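Local atomic coordinates of nitroreductase (Desulfitobacterium hafniense, PDB entry 3PXV), a protein that binds FMN as a member of the nitroreductase family and probably acts as an FMN-dependent oxidoreductase. Residues Ala39-Asn44 with Leu110-Ile115; Arg88-Ala93 with Ile132-Thr137; Met96-Ile101 with Lys152-Pro157. One frame throughout, in Å; residues are numbered along the deposited sequence.

Contact 1: Ala39-Asn44 with Leu110-Ile115; sequences APSGMN and LVDCGI. With FMN (flavin mononucleotide), chain E.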
loop_
_atom_site.group_PDB
_atom_site.type_symbol
_atom_site.label_atom_id
_atom_site.label_comp_id
_atom_site.label_asym_id
_atom_site.label_seq_id
_atom_site.Cartn_x
_atom_site.Cartn_y
_atom_site.Cartn_z
ATOM N N ALA B 39 -1.674 -9.969 -0.684
ATOM C CA ALA B 39 -0.810 -8.806 -0.551
ATOM C C ALA B 39 0.513 -9.200 0.109
ATOM O O ALA B 39 0.538 -10.014 1.023
ATOM C CB ALA B 39 -1.511 -7.711 0.288
ATOM N N PRO B 40 1.620 -8.635 -0.363
ATOM C CA PRO B 40 2.862 -8.921 0.325
ATOM C C PRO B 40 2.980 -8.078 1.595
ATOM O O PRO B 40 2.352 -7.029 1.707
ATOM C CB PRO B 40 3.935 -8.499 -0.680
ATOM C CG PRO B 40 3.280 -7.462 -1.518
ATOM C CD PRO B 40 1.826 -7.835 -1.586
ATOM N N SER B 41 3.787 -8.557 2.526
ATOM C CA SER B 41 4.028 -7.850 3.758
ATOM C C SER B 41 5.469 -8.073 4.211
ATOM O O SER B 41 6.017 -9.177 4.021
ATOM C CB SER B 41 3.051 -8.352 4.821
ATOM O OG SER B 41 3.343 -9.682 5.180
ATOM N N GLY B 42 6.090 -7.037 4.776
ATOM C CA GLY B 42 7.477 -7.136 5.294
ATOM C C GLY B 42 7.668 -8.346 6.201
ATOM O O GLY B 42 6.877 -8.545 7.104
HETATM N N MSE B 43 8.709 -9.151 5.953
HETATM C CA MSE B 43 8.970 -10.426 6.675
HETATM C C MSE B 43 7.780 -11.417 6.573
HETATM O O MSE B 43 7.718 -12.350 7.343
HETATM C CB MSE B 43 9.226 -10.209 8.169
HETATM C CG MSE B 43 10.235 -9.132 8.567
HETATM SE SE MSE B 43 12.096 -9.647 8.498
HETATM C CE MSE B 43 12.325 -9.916 6.575
ATOM N N ASN B 44 6.864 -11.216 5.628
ATOM C CA ASN B 44 5.624 -12.018 5.531
ATOM C C ASN B 44 4.859 -12.089 6.874
ATOM O O ASN B 44 4.149 -13.065 7.146
ATOM C CB ASN B 44 5.870 -13.448 5.012
ATOM C CG ASN B 44 4.570 -14.144 4.613
ATOM O OD1 ASN B 44 3.650 -13.503 4.077
ATOM N ND2 ASN B 44 4.472 -15.431 4.881
ATOM N N LEU B 110 2.012 -0.263 9.026
ATOM C CA LEU B 110 1.266 0.708 8.255
ATOM C C LEU B 110 1.568 0.561 6.769
ATOM O O LEU B 110 0.652 0.569 5.989
ATOM C CB LEU B 110 1.524 2.130 8.754
ATOM C CG LEU B 110 0.818 2.428 10.093
ATOM C CD1 LEU B 110 1.381 3.691 10.695
ATOM C CD2 LEU B 110 -0.674 2.557 9.928
ATOM N N VAL B 111 2.830 0.442 6.373
ATOM C CA VAL B 111 3.192 0.212 4.965
ATOM C C VAL B 111 2.396 -1.031 4.457
ATOM O O VAL B 111 1.591 -0.942 3.502
ATOM C CB VAL B 111 4.727 0.025 4.821
ATOM C CG1 VAL B 111 5.098 -0.509 3.438
ATOM C CG2 VAL B 111 5.510 1.358 5.182
ATOM N N ASP B 112 2.540 -2.152 5.163
ATOM C CA ASP B 112 1.821 -3.371 4.840
ATOM C C ASP B 112 0.331 -3.111 4.728
ATOM O O ASP B 112 -0.343 -3.661 3.839
ATOM C CB ASP B 112 2.049 -4.463 5.900
ATOM C CG ASP B 112 3.490 -4.968 5.942
ATOM O OD1 ASP B 112 4.251 -4.765 4.977
ATOM O OD2 ASP B 112 3.876 -5.584 6.944
ATOM N N CYS B 113 -0.188 -2.277 5.630
ATOM C CA CYS B 113 -1.596 -1.955 5.632
ATOM C C CYS B 113 -2.011 -1.306 4.326
ATOM O O CYS B 113 -3.050 -1.682 3.752
ATOM C CB CYS B 113 -1.981 -1.061 6.823
ATOM S SG CYS B 113 -3.758 -0.590 6.843
ATOM N N GLY B 114 -1.207 -0.345 3.859
ATOM C CA GLY B 114 -1.476 0.366 2.607
ATOM C C GLY B 114 -1.350 -0.548 1.403
ATOM O O GLY B 114 -2.090 -0.427 0.445
ATOM N N ILE B 115 -0.393 -1.474 1.472
ATOM C CA ILE B 115 -0.206 -2.453 0.417
ATOM C C ILE B 115 -1.457 -3.278 0.260
ATOM O O ILE B 115 -1.886 -3.548 -0.849
ATOM C CB ILE B 115 0.956 -3.370 0.727
ATOM C CG1 ILE B 115 2.260 -2.575 0.569
ATOM C CG2 ILE B 115 0.920 -4.607 -0.186
ATOM C CD1 ILE B 115 3.545 -3.346 0.843
HETATM N N1 FMN E . 12.382 -8.788 1.004
HETATM C C2 FMN E . 13.767 -8.689 0.933
HETATM O O2 FMN E . 14.434 -9.640 0.492
HETATM N N3 FMN E . 14.389 -7.519 1.353
HETATM C C4 FMN E . 13.613 -6.472 1.850
HETATM O O4 FMN E . 14.200 -5.443 2.217
HETATM C C4A FMN E . 12.195 -6.589 1.922
HETATM N N5 FMN E . 11.384 -5.569 2.400
HETATM C C5A FMN E . 10.002 -5.613 2.211
HETATM C C6 FMN E . 9.225 -4.478 2.467
HETATM C C7 FMN E . 7.838 -4.476 2.286
HETATM C C7M FMN E . 7.022 -3.247 2.558
HETATM C C8 FMN E . 7.240 -5.634 1.849
HETATM C C8M FMN E . 5.772 -5.680 1.637
HETATM C C9 FMN E . 8.008 -6.780 1.591
HETATM C C9A FMN E . 9.392 -6.792 1.763
HETATM N N10 FMN E . 10.200 -7.934 1.526
HETATM C C10 FMN E . 11.590 -7.776 1.486
HETATM C "C1'" FMN E . 9.646 -9.175 0.906
HETATM C "C2'" FMN E . 8.769 -10.007 1.832
HETATM O "O2'" FMN E . 9.570 -10.969 2.477
HETATM C "C3'" FMN E . 7.676 -10.734 1.016
HETATM O "O3'" FMN E . 6.675 -9.835 0.544
HETATM C "C4'" FMN E . 7.008 -11.822 1.845
HETATM O "O4'" FMN E . 7.973 -12.802 2.187
HETATM C "C5'" FMN E . 5.807 -12.441 1.117
HETATM O "O5'" FMN E . 6.278 -13.179 0.020
HETATM P P FMN E . 5.804 -12.863 -1.436
HETATM O O1P FMN E . 6.770 -13.654 -2.292
HETATM O O2P FMN E . 6.023 -11.416 -1.791
HETATM O O3P FMN E . 4.365 -13.329 -1.580
HETATM O O HOH W 1 0.496 -6.340 3.508
#

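Contact 2: Arg88-Ala93 with Ile132-Thr137; sequences RLFYGA and IMCGYT. With FMN (flavin mononucleotide), chain F.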
loop_
_atom_site.group_PDB
_atom_site.type_symbol
_atom_site.label_atom_id
_atom_site.label_comp_id
_atom_site.label_asym_id
_atom_site.label_seq_id
_atom_site.Cartn_x
_atom_site.Cartn_y
_atom_site.Cartn_z
ATOM N N ARG B 88 -22.180 12.415 5.370
ATOM C CA ARG B 88 -21.953 10.997 5.449
ATOM C C ARG B 88 -20.475 10.782 5.460
ATOM O O ARG B 88 -19.712 11.513 4.817
ATOM C CB ARG B 88 -22.601 10.251 4.285
ATOM C CG ARG B 88 -24.173 10.201 4.330
ATOM C CD ARG B 88 -24.753 9.596 3.030
ATOM N NE ARG B 88 -24.238 10.289 1.832
ATOM C CZ ARG B 88 -24.395 9.878 0.568
ATOM N NH1 ARG B 88 -25.062 8.756 0.284
ATOM N NH2 ARG B 88 -23.868 10.596 -0.427
ATOM N N LEU B 89 -20.082 9.780 6.228
ATOM C CA LEU B 89 -18.701 9.414 6.391
ATOM C C LEU B 89 -18.483 8.191 5.463
ATOM O O LEU B 89 -17.454 8.082 4.817
ATOM C CB LEU B 89 -18.493 9.120 7.878
ATOM C CG LEU B 89 -17.276 9.550 8.683
ATOM C CD1 LEU B 89 -16.892 10.997 8.454
ATOM C CD2 LEU B 89 -17.555 9.281 10.174
ATOM N N PHE B 90 -19.494 7.322 5.341
ATOM C CA PHE B 90 -19.407 6.158 4.478
ATOM C C PHE B 90 -20.140 6.274 3.145
ATOM O O PHE B 90 -20.235 5.299 2.402
ATOM C CB PHE B 90 -19.834 4.897 5.223
ATOM C CG PHE B 90 -19.055 4.644 6.485
ATOM C CD1 PHE B 90 -17.721 5.044 6.608
ATOM C CD2 PHE B 90 -19.628 3.935 7.523
ATOM C CE1 PHE B 90 -17.003 4.793 7.779
ATOM C CE2 PHE B 90 -18.923 3.666 8.681
ATOM C CZ PHE B 90 -17.613 4.095 8.819
ATOM N N TYR B 91 -20.615 7.473 2.833
ATOM C CA TYR B 91 -21.283 7.786 1.578
ATOM C C TYR B 91 -22.365 6.782 1.133
ATOM O O TYR B 91 -22.571 6.543 -0.058
ATOM C CB TYR B 91 -20.224 7.970 0.490
ATOM C CG TYR B 91 -19.103 8.919 0.898
ATOM C CD1 TYR B 91 -19.306 10.306 0.963
ATOM C CD2 TYR B 91 -17.832 8.428 1.206
ATOM C CE1 TYR B 91 -18.268 11.162 1.331
ATOM C CE2 TYR B 91 -16.795 9.285 1.594
ATOM C CZ TYR B 91 -17.019 10.644 1.650
ATOM O OH TYR B 91 -15.982 11.465 2.025
ATOM N N GLY B 92 -23.079 6.228 2.100
ATOM C CA GLY B 92 -24.166 5.276 1.824
ATOM C C GLY B 92 -23.711 3.891 1.398
ATOM O O GLY B 92 -24.508 3.127 0.849
ATOM N N ALA B 93 -22.429 3.578 1.618
ATOM C CA ALA B 93 -21.869 2.284 1.238
ATOM C C ALA B 93 -22.521 1.222 2.075
ATOM O O ALA B 93 -22.649 1.399 3.281
ATOM C CB ALA B 93 -20.361 2.245 1.442
ATOM N N ILE B 132 -13.590 3.129 -2.033
ATOM C CA ILE B 132 -12.856 4.262 -1.525
ATOM C C ILE B 132 -12.160 3.870 -0.218
ATOM O O ILE B 132 -12.781 3.211 0.629
ATOM C CB ILE B 132 -13.760 5.493 -1.256
ATOM C CG1 ILE B 132 -12.895 6.704 -0.937
ATOM C CG2 ILE B 132 -14.743 5.251 -0.060
ATOM C CD1 ILE B 132 -13.685 7.990 -0.689
HETATM N N MSE B 133 -10.884 4.273 -0.070
HETATM C CA MSE B 133 -10.141 4.108 1.186
HETATM C C MSE B 133 -10.745 5.093 2.187
HETATM O O MSE B 133 -10.973 6.264 1.875
HETATM C CB MSE B 133 -8.642 4.401 1.016
HETATM C CG MSE B 133 -7.714 3.167 0.986
HETATM SE SE MSE B 133 -7.842 2.136 -0.590
HETATM C CE MSE B 133 -6.295 2.786 -1.457
ATOM N N CYS B 134 -11.025 4.643 3.395
ATOM C CA CYS B 134 -11.654 5.536 4.329
ATOM C C CYS B 134 -10.985 5.407 5.650
ATOM O O CYS B 134 -11.175 4.442 6.347
ATOM C CB CYS B 134 -13.125 5.217 4.421
ATOM S SG CYS B 134 -14.012 6.226 5.531
ATOM N N GLY B 135 -10.182 6.399 5.987
ATOM C CA GLY B 135 -9.495 6.434 7.266
ATOM C C GLY B 135 -10.431 6.900 8.362
ATOM O O GLY B 135 -10.130 6.713 9.557
ATOM N N TYR B 136 -11.555 7.507 7.951
ATOM C CA TYR B 136 -12.537 8.043 8.893
ATOM C C TYR B 136 -13.280 6.967 9.683
ATOM O O TYR B 136 -13.783 7.243 10.767
ATOM C CB TYR B 136 -13.517 9.044 8.238
ATOM C CG TYR B 136 -13.011 10.475 8.096
ATOM C CD1 TYR B 136 -12.188 11.067 9.052
ATOM C CD2 TYR B 136 -13.455 11.275 7.053
ATOM C CE1 TYR B 136 -11.770 12.383 8.925
ATOM C CE2 TYR B 136 -13.059 12.589 6.926
ATOM C CZ TYR B 136 -12.225 13.147 7.863
ATOM O OH TYR B 136 -11.845 14.460 7.707
ATOM N N THR B 137 -13.329 5.742 9.167
ATOM C CA THR B 137 -13.920 4.644 9.937
ATOM C C THR B 137 -13.204 4.600 11.285
ATOM O O THR B 137 -13.791 4.193 12.286
ATOM C CB THR B 137 -13.706 3.265 9.264
ATOM O OG1 THR B 137 -14.103 3.328 7.897
ATOM C CG2 THR B 137 -14.478 2.165 9.997
HETATM N N1 FMN F . -11.513 10.015 1.146
HETATM C C2 FMN F . -12.622 10.299 1.920
HETATM O O2 FMN F . -13.620 10.845 1.454
HETATM N N3 FMN F . -12.618 9.965 3.246
HETATM C C4 FMN F . -11.534 9.360 3.833
HETATM O O4 FMN F . -11.599 9.098 5.025
HETATM C C4A FMN F . -10.414 9.072 3.051
HETATM N N5 FMN F . -9.312 8.465 3.583
HETATM C C5A FMN F . -8.337 7.956 2.761
HETATM C C6 FMN F . -7.359 7.115 3.298
HETATM C C7 FMN F . -6.362 6.579 2.494
HETATM C C7M FMN F . -5.351 5.689 3.108
HETATM C C8 FMN F . -6.338 6.896 1.145
HETATM C C8M FMN F . -5.297 6.355 0.233
HETATM C C9 FMN F . -7.316 7.734 0.599
HETATM C C9A FMN F . -8.331 8.275 1.413
HETATM N N10 FMN F . -9.312 9.117 0.915
HETATM C C10 FMN F . -10.411 9.404 1.697
HETATM C "C1'" FMN F . -9.486 9.196 -0.574
HETATM C "C2'" FMN F . -8.555 10.253 -1.140
HETATM O "O2'" FMN F . -9.129 11.523 -0.900
HETATM C "C3'" FMN F . -8.338 9.990 -2.627
HETATM O "O3'" FMN F . -7.715 8.740 -2.834
HETATM C "C4'" FMN F . -7.456 11.071 -3.228
HETATM O "O4'" FMN F . -8.161 12.269 -3.110
HETATM C "C5'" FMN F . -7.113 10.805 -4.694
HETATM O "O5'" FMN F . -8.300 10.682 -5.454
HETATM P P FMN F . -8.668 9.309 -6.200
HETATM O O1P FMN F . -10.051 9.469 -6.744
HETATM O O2P FMN F . -8.649 8.097 -5.249
HETATM O O3P FMN F . -7.663 9.194 -7.297
#

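Contact 3: Met96-Ile101 with Lys152-Pro157; sequences MIVVPI and KRLGFP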
loop_
_atom_site.group_PDB
_atom_site.type_symbol
_atom_site.label_atom_id
_atom_site.label_comp_id
_atom_site.label_asym_id
_atom_site.label_seq_id
_atom_site.Cartn_x
_atom_site.Cartn_y
_atom_site.Cartn_z
HETATM N N MSE B 96 -18.042 -2.753 3.806
HETATM C CA MSE B 96 -16.670 -2.284 3.807
HETATM C C MSE B 96 -15.768 -3.368 4.335
HETATM O O MSE B 96 -16.201 -4.284 5.009
HETATM C CB MSE B 96 -16.507 -1.021 4.695
HETATM C CG MSE B 96 -16.761 -1.229 6.188
HETATM SE SE MSE B 96 -16.484 0.385 7.193
HETATM C CE MSE B 96 -17.079 -0.254 8.930
ATOM N N ILE B 97 -14.502 -3.256 3.998
ATOM C CA ILE B 97 -13.516 -4.150 4.537
ATOM C C ILE B 97 -12.712 -3.315 5.493
ATOM O O ILE B 97 -12.183 -2.266 5.107
ATOM C CB ILE B 97 -12.637 -4.732 3.465
ATOM C CG1 ILE B 97 -13.464 -5.739 2.658
ATOM C CG2 ILE B 97 -11.422 -5.378 4.106
ATOM C CD1 ILE B 97 -12.731 -6.369 1.483
ATOM N N VAL B 98 -12.681 -3.750 6.748
ATOM C CA VAL B 98 -11.912 -3.099 7.808
ATOM C C VAL B 98 -10.621 -3.868 7.983
ATOM O O VAL B 98 -10.659 -5.085 8.086
ATOM C CB VAL B 98 -12.707 -3.077 9.134
ATOM C CG1 VAL B 98 -11.879 -2.450 10.259
ATOM C CG2 VAL B 98 -14.048 -2.301 8.912
ATOM N N VAL B 99 -9.483 -3.159 7.985
ATOM C CA VAL B 99 -8.161 -3.767 8.133
ATOM C C VAL B 99 -7.501 -3.331 9.430
ATOM O O VAL B 99 -6.903 -2.265 9.510
ATOM C CB VAL B 99 -7.221 -3.456 6.953
ATOM C CG1 VAL B 99 -5.928 -4.252 7.101
ATOM C CG2 VAL B 99 -7.862 -3.817 5.662
ATOM N N PRO B 100 -7.672 -4.126 10.490
ATOM C CA PRO B 100 -6.998 -3.790 11.728
ATOM C C PRO B 100 -5.527 -4.203 11.651
ATOM O O PRO B 100 -5.155 -5.045 10.842
ATOM C CB PRO B 100 -7.743 -4.647 12.758
ATOM C CG PRO B 100 -8.120 -5.844 11.993
ATOM C CD PRO B 100 -8.548 -5.296 10.659
ATOM N N ILE B 101 -4.696 -3.629 12.497
ATOM C CA ILE B 101 -3.277 -3.928 12.434
ATOM C C ILE B 101 -2.679 -4.047 13.827
ATOM O O ILE B 101 -3.257 -3.558 14.810
ATOM C CB ILE B 101 -2.488 -2.859 11.598
ATOM C CG1 ILE B 101 -2.574 -1.469 12.212
ATOM C CG2 ILE B 101 -2.969 -2.764 10.161
ATOM C CD1 ILE B 101 -1.534 -0.529 11.592
ATOM N N LYS B 152 -14.706 -5.895 19.414
ATOM C CA LYS B 152 -15.281 -7.221 19.581
ATOM C C LYS B 152 -16.367 -7.470 18.552
ATOM O O LYS B 152 -16.476 -8.553 18.005
ATOM C CB LYS B 152 -15.838 -7.408 20.996
ATOM C CG LYS B 152 -14.768 -7.447 22.065
ATOM C CD LYS B 152 -15.361 -7.667 23.463
ATOM C CE LYS B 152 -16.230 -6.488 23.915
ATOM N NZ LYS B 152 -16.578 -6.570 25.371
ATOM N N ARG B 153 -17.185 -6.476 18.281
ATOM C CA ARG B 153 -18.241 -6.671 17.297
ATOM C C ARG B 153 -17.640 -6.948 15.916
ATOM O O ARG B 153 -18.197 -7.718 15.136
ATOM C CB ARG B 153 -19.188 -5.477 17.275
ATOM C CG ARG B 153 -19.933 -5.323 18.582
ATOM C CD ARG B 153 -20.745 -4.056 18.610
ATOM N NE ARG B 153 -21.862 -4.087 17.680
ATOM C CZ ARG B 153 -22.739 -3.097 17.540
ATOM N NH1 ARG B 153 -22.617 -1.975 18.256
ATOM N NH2 ARG B 153 -23.731 -3.226 16.680
ATOM N N LEU B 154 -16.487 -6.352 15.638
ATOM C CA LEU B 154 -15.812 -6.571 14.341
ATOM C C LEU B 154 -14.998 -7.847 14.353
ATOM O O LEU B 154 -14.748 -8.419 13.314
ATOM C CB LEU B 154 -14.916 -5.390 13.999
ATOM C CG LEU B 154 -15.686 -4.147 13.555
ATOM C CD1 LEU B 154 -14.843 -2.887 13.676
ATOM C CD2 LEU B 154 -16.206 -4.338 12.131
ATOM N N GLY B 155 -14.597 -8.282 15.547
ATOM C CA GLY B 155 -13.798 -9.471 15.720
ATOM C C GLY B 155 -12.305 -9.223 15.594
ATOM O O GLY B 155 -11.568 -10.107 15.201
ATOM N N PHE B 156 -11.851 -8.024 15.931
ATOM C CA PHE B 156 -10.427 -7.702 15.910
ATOM C C PHE B 156 -9.654 -8.663 16.810
ATOM O O PHE B 156 -10.164 -9.065 17.851
ATOM C CB PHE B 156 -10.208 -6.308 16.520
ATOM C CG PHE B 156 -10.397 -5.159 15.584
ATOM C CD1 PHE B 156 -11.166 -5.261 14.426
ATOM C CD2 PHE B 156 -9.880 -3.921 15.931
ATOM C CE1 PHE B 156 -11.342 -4.166 13.593
ATOM C CE2 PHE B 156 -10.066 -2.820 15.122
ATOM C CZ PHE B 156 -10.804 -2.936 13.951
ATOM N N PRO B 157 -8.413 -9.016 16.435
ATOM C CA PRO B 157 -7.610 -9.780 17.397
ATOM C C PRO B 157 -7.215 -8.866 18.560
ATOM O O PRO B 157 -7.069 -7.644 18.371
ATOM C CB PRO B 157 -6.357 -10.179 16.598
ATOM C CG PRO B 157 -6.670 -9.915 15.163
ATOM C CD PRO B 157 -7.782 -8.924 15.105
#

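Contact 1: Ala39-Asn44 with Leu110-Ile115
The D112 carboxylate is gripped by two groups: its OD1 accepts the backbone N-H of G42, and its OD2 forms a salt bridge with R45, the next residue of the same loop. The bond from G42 N to D112 OD1 is 2.9 Å long and nearly straight, with an N-H...O angle of 165°. G42 N arrives on the syn side of OD1, 31° out of the carboxylate plane. The CB of D112 is directed toward the loop, and chi1 of -67° sets CG anti to the carbonyl carbon and beside the backbone N; OD2 lies 3.6 Å from S41 CB. S41 turns its hydroxyl to another task, a hydrogen bond between OG and the backbone N of Q46. The R45 charge would be expected to favour the ionised form of this buried acid. In the nitroreductase fold FMN sits between two subunits, and here helix 106-126 and the loop supply one side of that site, while residues of the second subunit, among them Y91 and H178, hydrogen-bond the same FMN. One helical turn after D112, I115 continues the contact by apolar packing: its CG2 lies 3.6 Å from P40 CD and 4.0 Å from A39 CB, and the side chains of I115 and P40 cross at about a right angle. A water bridges the two backbones, donating to P40 O at 2.7 Å and to D112 O at 2.8 Å. The other branch of I115 serves the cofactor, with CD1 3.3 Å from the flavin methyl C8M. V111 CG1 meets the neighbouring methyl C7M at 3.5 Å.

Contact 2: Arg88-Ala93 with Ile132-Thr137
F90 turns its ring edge to the strand end: C134 SG lies near the ring plane, 83° off the normal and 5.2 Å from the centroid. This is a sulfur-aromatic contact at the edge, and C134 reaches it with SG anti to its backbone N (chi1 180°). T137 crosses F90 at about a right angle, its OG1 lying 3.3 Å from F90 CE1, while its hydroxyl is engaged in a hydrogen bond with S165 OG. Two further pairs flank this centre, and in both the side chains also cross at about a right angle. L89 sets CD1 against the Y136 ring, 3.7 Å from Y136 CD2, and Y91 CE2 approaches I132 CD1 at 4.1 Å. No hydrogen bond crosses between the segments, so side-chain packing carries the contact. The loop is shaped by a type I' turn from F90 to A93, closed by the bond from A93 N to F90 O; its two central residues, Y91 and G92, both have positive phi. E63 adds a second hold, its OE2 accepting the backbone N-H groups of both L89 and F90. Y91, I132 and Y136 also reach the cofactor. Y91 OH donates to FMN O2, which lies near the plane of the Y91 ring at its edge, and I132 CD1 packs 3.5 Å from FMN N1. At the other side of the pyrimidine ring, FMN O4 receives two weak bonds, from G135 N at 3.2 Å and from Y136 N at 3.3 Å. Peptide N-H groups and a tyrosine hydroxyl thus bind both carbonyl oxygens of the isoalloxazine. With the end of strand 130-133 lying against one face of the isoalloxazine, they form part of the pyrimidine end of the FMN pocket of this nitroreductase-family protein.

Contact 3: Met96-Ile101 with Lys152-Pro157
P100 CB sits squarely over one face of the F156 ring, 3.5 Å from the centroid and 5° off the ring normal, a CH-pi contact. V98 meets the same ring differently: its CG1 lies at the edge, near the ring plane, 3.8 Å from F156 CE1, and the two side chains cross at about a right angle. The proline and the valine therefore hold F156 by a face and an edge. Looser apolar contacts flank them: V98 CG2 to L154 CD2 and P100 CG to P157 CD, each 4.4 Å. What brings F156 here is the end of helix 147-154, a Schellman motif in which G155, with positive phi (86°), is the C-prime residue and G155 N bonds weakly to K152 O. F156 CG stands anti to its carbonyl carbon, beside the backbone N (chi1 -84°). The ring also meets that of F141, nearly parallel. V98 and P100 point toward the helix end, whereas V99 and I101 point away from it and pack on helix 106-126. L154 and F156 also touch V53 and I51 of strand 50-53, and L154 touches L58 and M62 of helix 56-72.

Overall arrangement
From the N terminus, loop 39-44 opens contact 1, then 88-93 opens contact 2 and strand segment 96-101 opens contact 3. The three close in the same order, at 110-115, 132-137 and 152-157, so every pair crosses and none nests. Contact 1 ties the loop before strand 50-53 to helix 106-126; contacts 2 and 3 reach the same antiparallel sheet. Contact 3 bridges the others: I101 CD1 packs on L110 CD2 at 3.6 Å, and M96 CE on T137 CG2 at 3.7 Å. Contacts 1 and 2 do not touch, their nearest atoms lying about 6 Å apart, and they serve different FMN molecules of the dimer.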